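Local coordinates for LanC-like protein GCR2 (Arabidopsis thaliana, PDB 3T33), which may take part in abscisic acid signalling and binds a zinc ion, as a plant member of the LanC-like protein family, at residues V330-G335 and S387-I392; G338-F343 and A396-D401. One frame throughout, in Å; residues are numbered along the deposited sequence.

Contact 1: residues V330-G335 and S387-I392; sequences VGICHG and SLFEGI. With ZN (zinc ion), chain B.
In I332, chi1 of -74° sets CG1 anti to the carbonyl carbon and CG2 anti to the backbone N. CG2 then sits over one face of the F389 ring. F389 CG itself lies anti to its carbonyl carbon, beside the backbone N (chi1 -82°). This CH-pi contact spans 4.1 Å from I332 CG2 to the ring centroid, displaced toward the CD2 and CE2 rim. The other branch, I332 CG1, packs 3.6 Å from L388 O.

A direct backbone hydrogen bond joins the loops. C333 N donates to F389 O at 3.0 Å and 164°. Water 3 donates to the same oxygen and accepts from H334 N at 2.8 Å. Water 2 accepts from I332 N at 2.7 Å and donates to G391 O. Waters 2 and 3 thus bridge the two loops.

C333 SG binds zinc at 2.3 Å, and H334 ND1 binds it at 1.9 Å. With C288 they are the three protein residues of the zinc site of this LanC-like protein. F389 O is a second-shell atom, bonded to C333 N directly and to H334 N through water 3.

The loop 330-335 leads into helix 336-350. V330 packs on L366 and I374 of helix 353-375 and on M395 of helix 392-402, while I392 rests on helix 45-69.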
ATOM      1  N   VAL A 330      -4.752 -11.836   6.596  1.00 34.38           N
ATOM      2  CA  VAL A 330      -4.514 -12.073   5.196  1.00 33.13           C
ATOM      3  C   VAL A 330      -4.154 -10.781   4.434  1.00 33.39           C
ATOM      4  O   VAL A 330      -3.462 -10.852   3.417  1.00 34.51           O
ATOM      5  CB  VAL A 330      -5.807 -12.686   4.584  1.00 34.05           C
ATOM      6  CG1 VAL A 330      -6.920 -11.585   4.447  1.00 31.36           C
ATOM      7  CG2 VAL A 330      -5.557 -13.419   3.181  1.00 33.14           C
ATOM      8  N   GLY A 331      -4.590  -9.614   4.940  1.00 32.40           N
ATOM      9  CA  GLY A 331      -4.829  -8.437   4.123  1.00 31.93           C
ATOM     10  C   GLY A 331      -3.710  -7.444   3.878  1.00 32.78           C
ATOM     11  O   GLY A 331      -2.567  -7.715   4.146  1.00 33.81           O
ATOM     12  N   ILE A 332      -4.076  -6.283   3.346  1.00 33.16           N
ATOM     13  CA  ILE A 332      -3.177  -5.248   2.953  1.00 32.33           C
ATOM     14  C   ILE A 332      -2.799  -4.322   4.112  1.00 33.37           C
ATOM     15  O   ILE A 332      -1.597  -4.125   4.365  1.00 31.70           O
ATOM     16  CB  ILE A 332      -3.792  -4.447   1.798  1.00 32.95           C
ATOM     17  CG1 ILE A 332      -3.737  -5.238   0.481  1.00 34.00           C
ATOM     18  CG2 ILE A 332      -3.131  -3.078   1.626  1.00 32.32           C
ATOM     19  CD1 ILE A 332      -2.366  -5.403  -0.144  1.00 32.31           C
ATOM     20  N   CYS A 333      -3.795  -3.768   4.796  1.00 33.26           N
ATOM     21  CA  CYS A 333      -3.547  -2.868   5.917  1.00 32.38           C
ATOM     22  C   CYS A 333      -2.584  -3.492   6.922  1.00 32.76           C
ATOM     23  O   CYS A 333      -1.466  -3.009   7.104  1.00 32.58           O
ATOM     24  CB  CYS A 333      -4.862  -2.500   6.608  1.00 33.18           C
ATOM     25  SG  CYS A 333      -4.886  -0.843   7.332  1.00 34.62           S
ATOM     26  N   HIS A 334      -3.025  -4.564   7.569  1.00 33.89           N
ATOM     27  CA  HIS A 334      -2.203  -5.255   8.556  1.00 34.34           C
ATOM     28  C   HIS A 334      -2.253  -6.766   8.355  1.00 34.58           C
ATOM     29  O   HIS A 334      -2.900  -7.481   9.119  1.00 34.88           O
ATOM     30  CB  HIS A 334      -2.655  -4.898   9.974  1.00 35.10           C
ATOM     31  CG  HIS A 334      -4.117  -4.600  10.084  1.00 33.06           C
ATOM     32  ND1 HIS A 334      -4.629  -3.326   9.961  1.00 30.21           N
ATOM     33  CD2 HIS A 334      -5.179  -5.411  10.305  1.00 32.06           C
ATOM     34  CE1 HIS A 334      -5.942  -3.366  10.102  1.00 34.93           C
ATOM     35  NE2 HIS A 334      -6.301  -4.619  10.312  1.00 31.57           N
ATOM     36  N   GLY A 335      -1.566  -7.243   7.323  1.00 35.40           N
ATOM     37  CA  GLY A 335      -1.533  -8.662   7.022  1.00 33.80           C
ATOM     38  C   GLY A 335      -0.360  -9.044   6.141  1.00 32.72           C
ATOM     39  O   GLY A 335       0.571  -8.260   5.954  1.00 32.29           O
ATOM     40  N   SER A 387     -12.949  -6.948   0.996  1.00 32.95           N
ATOM     41  CA  SER A 387     -12.433  -5.624   0.739  1.00 31.73           C
ATOM     42  C   SER A 387     -10.970  -5.612   0.211  1.00 31.95           C
ATOM     43  O   SER A 387     -10.221  -6.608   0.319  1.00 32.10           O
ATOM     44  CB  SER A 387     -12.516  -4.805   2.015  1.00 31.66           C
ATOM     45  OG  SER A 387     -11.771  -5.402   3.062  1.00 29.40           O
ATOM     46  N   LEU A 388     -10.576  -4.475  -0.343  1.00 30.03           N
ATOM     47  CA  LEU A 388      -9.236  -4.245  -0.730  1.00 29.78           C
ATOM     48  C   LEU A 388      -8.291  -4.218   0.496  1.00 30.94           C
ATOM     49  O   LEU A 388      -7.280  -4.936   0.508  1.00 32.48           O
ATOM     50  CB  LEU A 388      -9.167  -2.942  -1.490  1.00 27.23           C
ATOM     51  CG  LEU A 388      -8.232  -2.821  -2.718  1.00 30.84           C
ATOM     52  CD1 LEU A 388      -7.358  -1.564  -2.640  1.00 27.82           C
ATOM     53  CD2 LEU A 388      -7.383  -4.076  -3.037  1.00 24.11           C
ATOM     54  N   PHE A 389      -8.591  -3.412   1.533  1.00 30.36           N
ATOM     55  CA  PHE A 389      -7.635  -3.250   2.640  1.00 29.24           C
ATOM     56  C   PHE A 389      -7.669  -4.267   3.770  1.00 29.22           C
ATOM     57  O   PHE A 389      -6.735  -4.353   4.549  1.00 30.17           O
ATOM     58  CB  PHE A 389      -7.571  -1.817   3.155  1.00 29.33           C
ATOM     59  CG  PHE A 389      -6.679  -0.899   2.316  1.00 27.88           C
ATOM     60  CD1 PHE A 389      -7.035  -0.550   1.017  1.00 26.18           C
ATOM     61  CD2 PHE A 389      -5.490  -0.383   2.844  1.00 25.74           C
ATOM     62  CE1 PHE A 389      -6.189   0.252   0.228  1.00 27.38           C
ATOM     63  CE2 PHE A 389      -4.657   0.450   2.086  1.00 25.46           C
ATOM     64  CZ  PHE A 389      -4.994   0.760   0.751  1.00 23.20           C
ATOM     65  N   GLU A 390      -8.682  -5.111   3.818  1.00 30.35           N
ATOM     66  CA  GLU A 390      -8.824  -6.022   4.942  1.00 30.67           C
ATOM     67  C   GLU A 390      -8.987  -7.428   4.465  1.00 30.38           C
ATOM     68  O   GLU A 390      -8.513  -8.370   5.124  1.00 30.08           O
ATOM     69  CB  GLU A 390     -10.053  -5.682   5.761  1.00 30.97           C
ATOM     70  CG  GLU A 390      -9.896  -4.447   6.631  1.00 35.95           C
ATOM     71  CD  GLU A 390     -11.167  -4.087   7.455  1.00 40.65           C
ATOM     72  OE1 GLU A 390     -12.267  -4.666   7.190  1.00 41.20           O
ATOM     73  OE2 GLU A 390     -11.038  -3.210   8.362  1.00 40.86           O
ATOM     74  N   GLY A 391      -9.712  -7.584   3.359  1.00 29.99           N
ATOM     75  CA  GLY A 391     -10.039  -8.931   2.874  1.00 30.04           C
ATOM     76  C   GLY A 391      -9.184  -9.433   1.705  1.00 30.17           C
ATOM     77  O   GLY A 391      -8.036  -8.965   1.494  1.00 29.35           O
ATOM     78  N   ILE A 392      -9.754 -10.361   0.939  1.00 29.10           N
ATOM     79  CA  ILE A 392      -8.978 -11.076  -0.032  1.00 29.10           C
ATOM     80  C   ILE A 392      -8.831 -10.258  -1.290  1.00 28.69           C
ATOM     81  O   ILE A 392      -8.042 -10.604  -2.166  1.00 29.33           O
ATOM     82  CB  ILE A 392      -9.540 -12.502  -0.375  1.00 29.11           C
ATOM     83  CG1 ILE A 392     -10.950 -12.448  -0.983  1.00 28.60           C
ATOM     84  CG2 ILE A 392      -9.542 -13.353   0.827  1.00 31.03           C
ATOM     85  CD1 ILE A 392     -11.492 -13.786  -1.428  1.00 32.23           C
TER
HETATM   86 ZN    ZN B 411      -4.364  -1.533   9.459  1.00 39.20          ZN
HETATM   87  O   HOH W   1      -6.314  -8.383   7.038  1.00 41.48           O
HETATM   88  O   HOH W   2      -6.506  -6.618   2.227  1.00 31.02           O
HETATM   89  O   HOH W   3      -5.162  -6.071   6.489  1.00 33.31           O

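Contact 2: residues G338-F343 and A396-D401; sequences GNTYVF and AYMLLD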
ATOM      1  N   GLY A 338      -0.041  -7.293   2.500  1.00 29.65           N
ATOM      2  CA  GLY A 338       0.472  -5.921   2.603  1.00 28.86           C
ATOM      3  C   GLY A 338       1.944  -5.941   2.943  1.00 30.20           C
ATOM      4  O   GLY A 338       2.724  -5.188   2.346  1.00 29.11           O
ATOM      5  N   ASN A 339       2.340  -6.805   3.890  1.00 30.12           N
ATOM      6  CA  ASN A 339       3.780  -6.930   4.204  1.00 32.22           C
ATOM      7  C   ASN A 339       4.676  -7.452   3.029  1.00 32.45           C
ATOM      8  O   ASN A 339       5.844  -7.081   2.921  1.00 33.33           O
ATOM      9  CB  ASN A 339       3.976  -7.701   5.488  1.00 32.17           C
ATOM     10  CG  ASN A 339       3.337  -6.990   6.684  1.00 32.88           C
ATOM     11  OD1 ASN A 339       3.312  -7.509   7.762  1.00 40.86           O
ATOM     12  ND2 ASN A 339       2.779  -5.849   6.467  1.00 30.71           N
ATOM     13  N   THR A 340       4.100  -8.218   2.105  1.00 29.77           N
ATOM     14  CA  THR A 340       4.811  -8.587   0.903  1.00 28.84           C
ATOM     15  C   THR A 340       5.459  -7.405   0.184  1.00 27.99           C
ATOM     16  O   THR A 340       6.596  -7.517  -0.317  1.00 27.35           O
ATOM     17  CB  THR A 340       3.829  -9.314  -0.080  1.00 29.42           C
ATOM     18  OG1 THR A 340       3.386 -10.470   0.596  1.00 25.79           O
ATOM     19  CG2 THR A 340       4.526  -9.747  -1.348  1.00 24.33           C
ATOM     20  N   TYR A 341       4.755  -6.277   0.146  1.00 28.08           N
ATOM     21  CA  TYR A 341       5.220  -5.077  -0.557  1.00 26.32           C
ATOM     22  C   TYR A 341       6.480  -4.549   0.035  1.00 27.35           C
ATOM     23  O   TYR A 341       7.298  -3.887  -0.654  1.00 28.05           O
ATOM     24  CB  TYR A 341       4.143  -3.972  -0.574  1.00 27.14           C
ATOM     25  CG  TYR A 341       3.102  -4.154  -1.697  1.00 23.28           C
ATOM     26  CD1 TYR A 341       3.378  -3.779  -3.008  1.00 18.25           C
ATOM     27  CD2 TYR A 341       1.872  -4.741  -1.437  1.00 22.07           C
ATOM     28  CE1 TYR A 341       2.422  -3.995  -4.035  1.00 23.58           C
ATOM     29  CE2 TYR A 341       0.931  -4.964  -2.458  1.00 22.80           C
ATOM     30  CZ  TYR A 341       1.193  -4.561  -3.729  1.00 21.06           C
ATOM     31  OH  TYR A 341       0.247  -4.742  -4.737  1.00 26.73           O
ATOM     32  N   VAL A 342       6.694  -4.813   1.306  1.00 27.63           N
ATOM     33  CA  VAL A 342       8.019  -4.436   1.837  1.00 29.10           C
ATOM     34  C   VAL A 342       9.151  -5.075   1.005  1.00 28.85           C
ATOM     35  O   VAL A 342      10.078  -4.377   0.553  1.00 29.21           O
ATOM     36  CB  VAL A 342       8.177  -4.827   3.335  1.00 29.68           C
ATOM     37  CG1 VAL A 342       9.554  -4.495   3.789  1.00 30.25           C
ATOM     38  CG2 VAL A 342       7.205  -4.032   4.192  1.00 29.26           C
ATOM     39  N   PHE A 343       9.065  -6.382   0.756  1.00 28.39           N
ATOM     40  CA  PHE A 343      10.121  -7.035  -0.036  1.00 28.73           C
ATOM     41  C   PHE A 343      10.209  -6.584  -1.463  1.00 27.60           C
ATOM     42  O   PHE A 343      11.279  -6.343  -1.965  1.00 29.30           O
ATOM     43  CB  PHE A 343      10.006  -8.556   0.124  1.00 29.14           C
ATOM     44  CG  PHE A 343       9.866  -8.959   1.561  1.00 27.23           C
ATOM     45  CD1 PHE A 343      10.792  -8.499   2.496  1.00 26.61           C
ATOM     46  CD2 PHE A 343       8.795  -9.734   1.989  1.00 25.55           C
ATOM     47  CE1 PHE A 343      10.697  -8.876   3.829  1.00 27.04           C
ATOM     48  CE2 PHE A 343       8.675 -10.116   3.300  1.00 27.81           C
ATOM     49  CZ  PHE A 343       9.606  -9.668   4.247  1.00 26.07           C
ATOM     50  N   ALA A 396      -5.600 -10.630  -3.850  1.00 30.71           N
ATOM     51  CA  ALA A 396      -5.597 -10.657  -5.350  1.00 30.20           C
ATOM     52  C   ALA A 396      -4.782  -9.519  -5.946  1.00 29.47           C
ATOM     53  O   ALA A 396      -4.131  -9.684  -6.967  1.00 30.12           O
ATOM     54  CB  ALA A 396      -7.034 -10.589  -5.937  1.00 30.12           C
ATOM     55  N   TYR A 397      -4.840  -8.352  -5.307  1.00 27.92           N
ATOM     56  CA  TYR A 397      -4.186  -7.188  -5.830  1.00 26.55           C
ATOM     57  C   TYR A 397      -2.664  -7.411  -5.779  1.00 26.92           C
ATOM     58  O   TYR A 397      -1.933  -7.126  -6.715  1.00 25.06           O
ATOM     59  CB  TYR A 397      -4.607  -5.969  -4.973  1.00 26.70           C
ATOM     60  CG  TYR A 397      -4.156  -4.671  -5.569  1.00 24.63           C
ATOM     61  CD1 TYR A 397      -2.806  -4.247  -5.479  1.00 19.96           C
ATOM     62  CD2 TYR A 397      -5.069  -3.845  -6.220  1.00 22.40           C
ATOM     63  CE1 TYR A 397      -2.401  -3.019  -6.076  1.00 21.66           C
ATOM     64  CE2 TYR A 397      -4.668  -2.642  -6.816  1.00 22.47           C
ATOM     65  CZ  TYR A 397      -3.343  -2.239  -6.768  1.00 21.48           C
ATOM     66  OH  TYR A 397      -2.995  -1.019  -7.376  1.00 21.87           O
ATOM     67  N   MET A 398      -2.207  -7.956  -4.673  1.00 28.00           N
ATOM     68  CA  MET A 398      -0.791  -8.199  -4.460  1.00 29.33           C
ATOM     69  C   MET A 398      -0.342  -9.283  -5.468  1.00 30.19           C
ATOM     70  O   MET A 398       0.713  -9.154  -6.136  1.00 29.91           O
ATOM     71  CB  MET A 398      -0.559  -8.611  -2.986  1.00 28.57           C
ATOM     72  CG  MET A 398       0.905  -8.835  -2.595  1.00 30.55           C
ATOM     73  SD  MET A 398       1.406 -10.422  -3.189  1.00 31.03           S
ATOM     74  CE  MET A 398       0.652 -11.447  -1.945  1.00 22.42           C
ATOM     75  N   LEU A 399      -1.181 -10.294  -5.636  1.00 30.38           N
ATOM     76  CA  LEU A 399      -0.851 -11.415  -6.519  1.00 31.69           C
ATOM     77  C   LEU A 399      -0.651 -10.937  -7.956  1.00 31.82           C
ATOM     78  O   LEU A 399       0.400 -11.257  -8.625  1.00 30.88           O
ATOM     79  CB  LEU A 399      -1.912 -12.513  -6.448  1.00 31.17           C
ATOM     80  CG  LEU A 399      -1.839 -13.719  -5.501  1.00 35.97           C
ATOM     81  CD1 LEU A 399      -0.736 -13.617  -4.457  1.00 37.08           C
ATOM     82  CD2 LEU A 399      -3.267 -14.149  -4.926  1.00 35.67           C
ATOM     83  N   LEU A 400      -1.611 -10.118  -8.406  1.00 30.00           N
ATOM     84  CA  LEU A 400      -1.508  -9.514  -9.727  1.00 29.91           C
ATOM     85  C   LEU A 400      -0.234  -8.691  -9.872  1.00 30.25           C
ATOM     86  O   LEU A 400       0.407  -8.671 -10.945  1.00 30.14           O
ATOM     87  CB  LEU A 400      -2.730  -8.629  -9.966  1.00 30.22           C
ATOM     88  CG  LEU A 400      -4.020  -9.454 -10.141  1.00 31.31           C
ATOM     89  CD1 LEU A 400      -5.266  -8.563 -10.202  1.00 32.50           C
ATOM     90  CD2 LEU A 400      -3.960 -10.383 -11.399  1.00 29.78           C
ATOM     91  N   ASP A 401       0.144  -7.988  -8.807  1.00 28.71           N
ATOM     92  CA  ASP A 401       1.304  -7.069  -8.878  1.00 29.92           C
ATOM     93  C   ASP A 401       2.653  -7.908  -8.925  1.00 31.23           C
ATOM     94  O   ASP A 401       3.713  -7.410  -9.378  1.00 30.44           O
ATOM     95  CB  ASP A 401       1.256  -6.132  -7.670  1.00 28.95           C
ATOM     96  CG  ASP A 401       1.280  -4.680  -8.020  1.00 30.43           C
ATOM     97  OD1 ASP A 401       1.515  -4.300  -9.190  1.00 31.86           O
ATOM     98  OD2 ASP A 401       1.071  -3.877  -7.068  1.00 29.83           O
TER
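The helical segments that carry T340 and Y341 on one side and Y397, M398 and D401 on the other run nearly parallel. Their N-to-C directions differ by 25°, and the axes approach to 10.1 Å. At this spacing the backbones stay apart, and long side chains fill the interval.

M398 has CG anti to the backbone N (chi1 -177°), which puts that atom beside Y341 CE2 and T340 CB. The bends at chi2 and chi3 then turn the thioether. M398 SD lies 3.7 Å from T340 CG2, and M398 CG is 3.9 Å from T340 CB; the two side chains cross at about a right angle. T340 OG1 is taken up within its own helix by I336 O. Y341 slides past M398 in the opposite direction, with Y341 CE2 3.9 Å from M398 CG.

The arrangement is consistent with two successive inner helices of the alpha/alpha toroid of LanC-like proteins, where the helices of the inner ring run parallel. Helix 353-375, between them in sequence, packs on T340 through A359 and F362.

Y341 spans the gap and ends in a polar contact. Y341 OH donates to D401 OD2 at 2.6 Å, using the anti lone pair of that oxygen. The phenol ring and the carboxylate are turned 71° apart. The same hydroxyl lies in plane at the edge of the Y397 ring, with Y341 OH 3.2 Å from Y397 CD1. The carboxylate is buried, but D401 OD1 forms a salt bridge with K93 of helix 84-98, which would favour its charged form, and D401 OD2 also receives a weak hydrogen bond from L409 N.

Overall arrangement
From the N terminus, the chain passes helix 308-324 and enters the loop 330-335, then helix 336-350 with segment 338-343. After helix 353-375 it comes back through the loop 387-392 into helix 392-402. Contact 1 closes a loop of 51 intervening residues, and contact 2 one of 52. Their segments alternate, so the two closures cross rather than nest. Contact 1 joins the loops that precede the two helices, and contact 2 joins the helices themselves. Their centres are 10 Å apart. They meet through a probable hydrogen bond from G338 N to G331 O, and through packing of I332 on Y341 and of L388 on Y397.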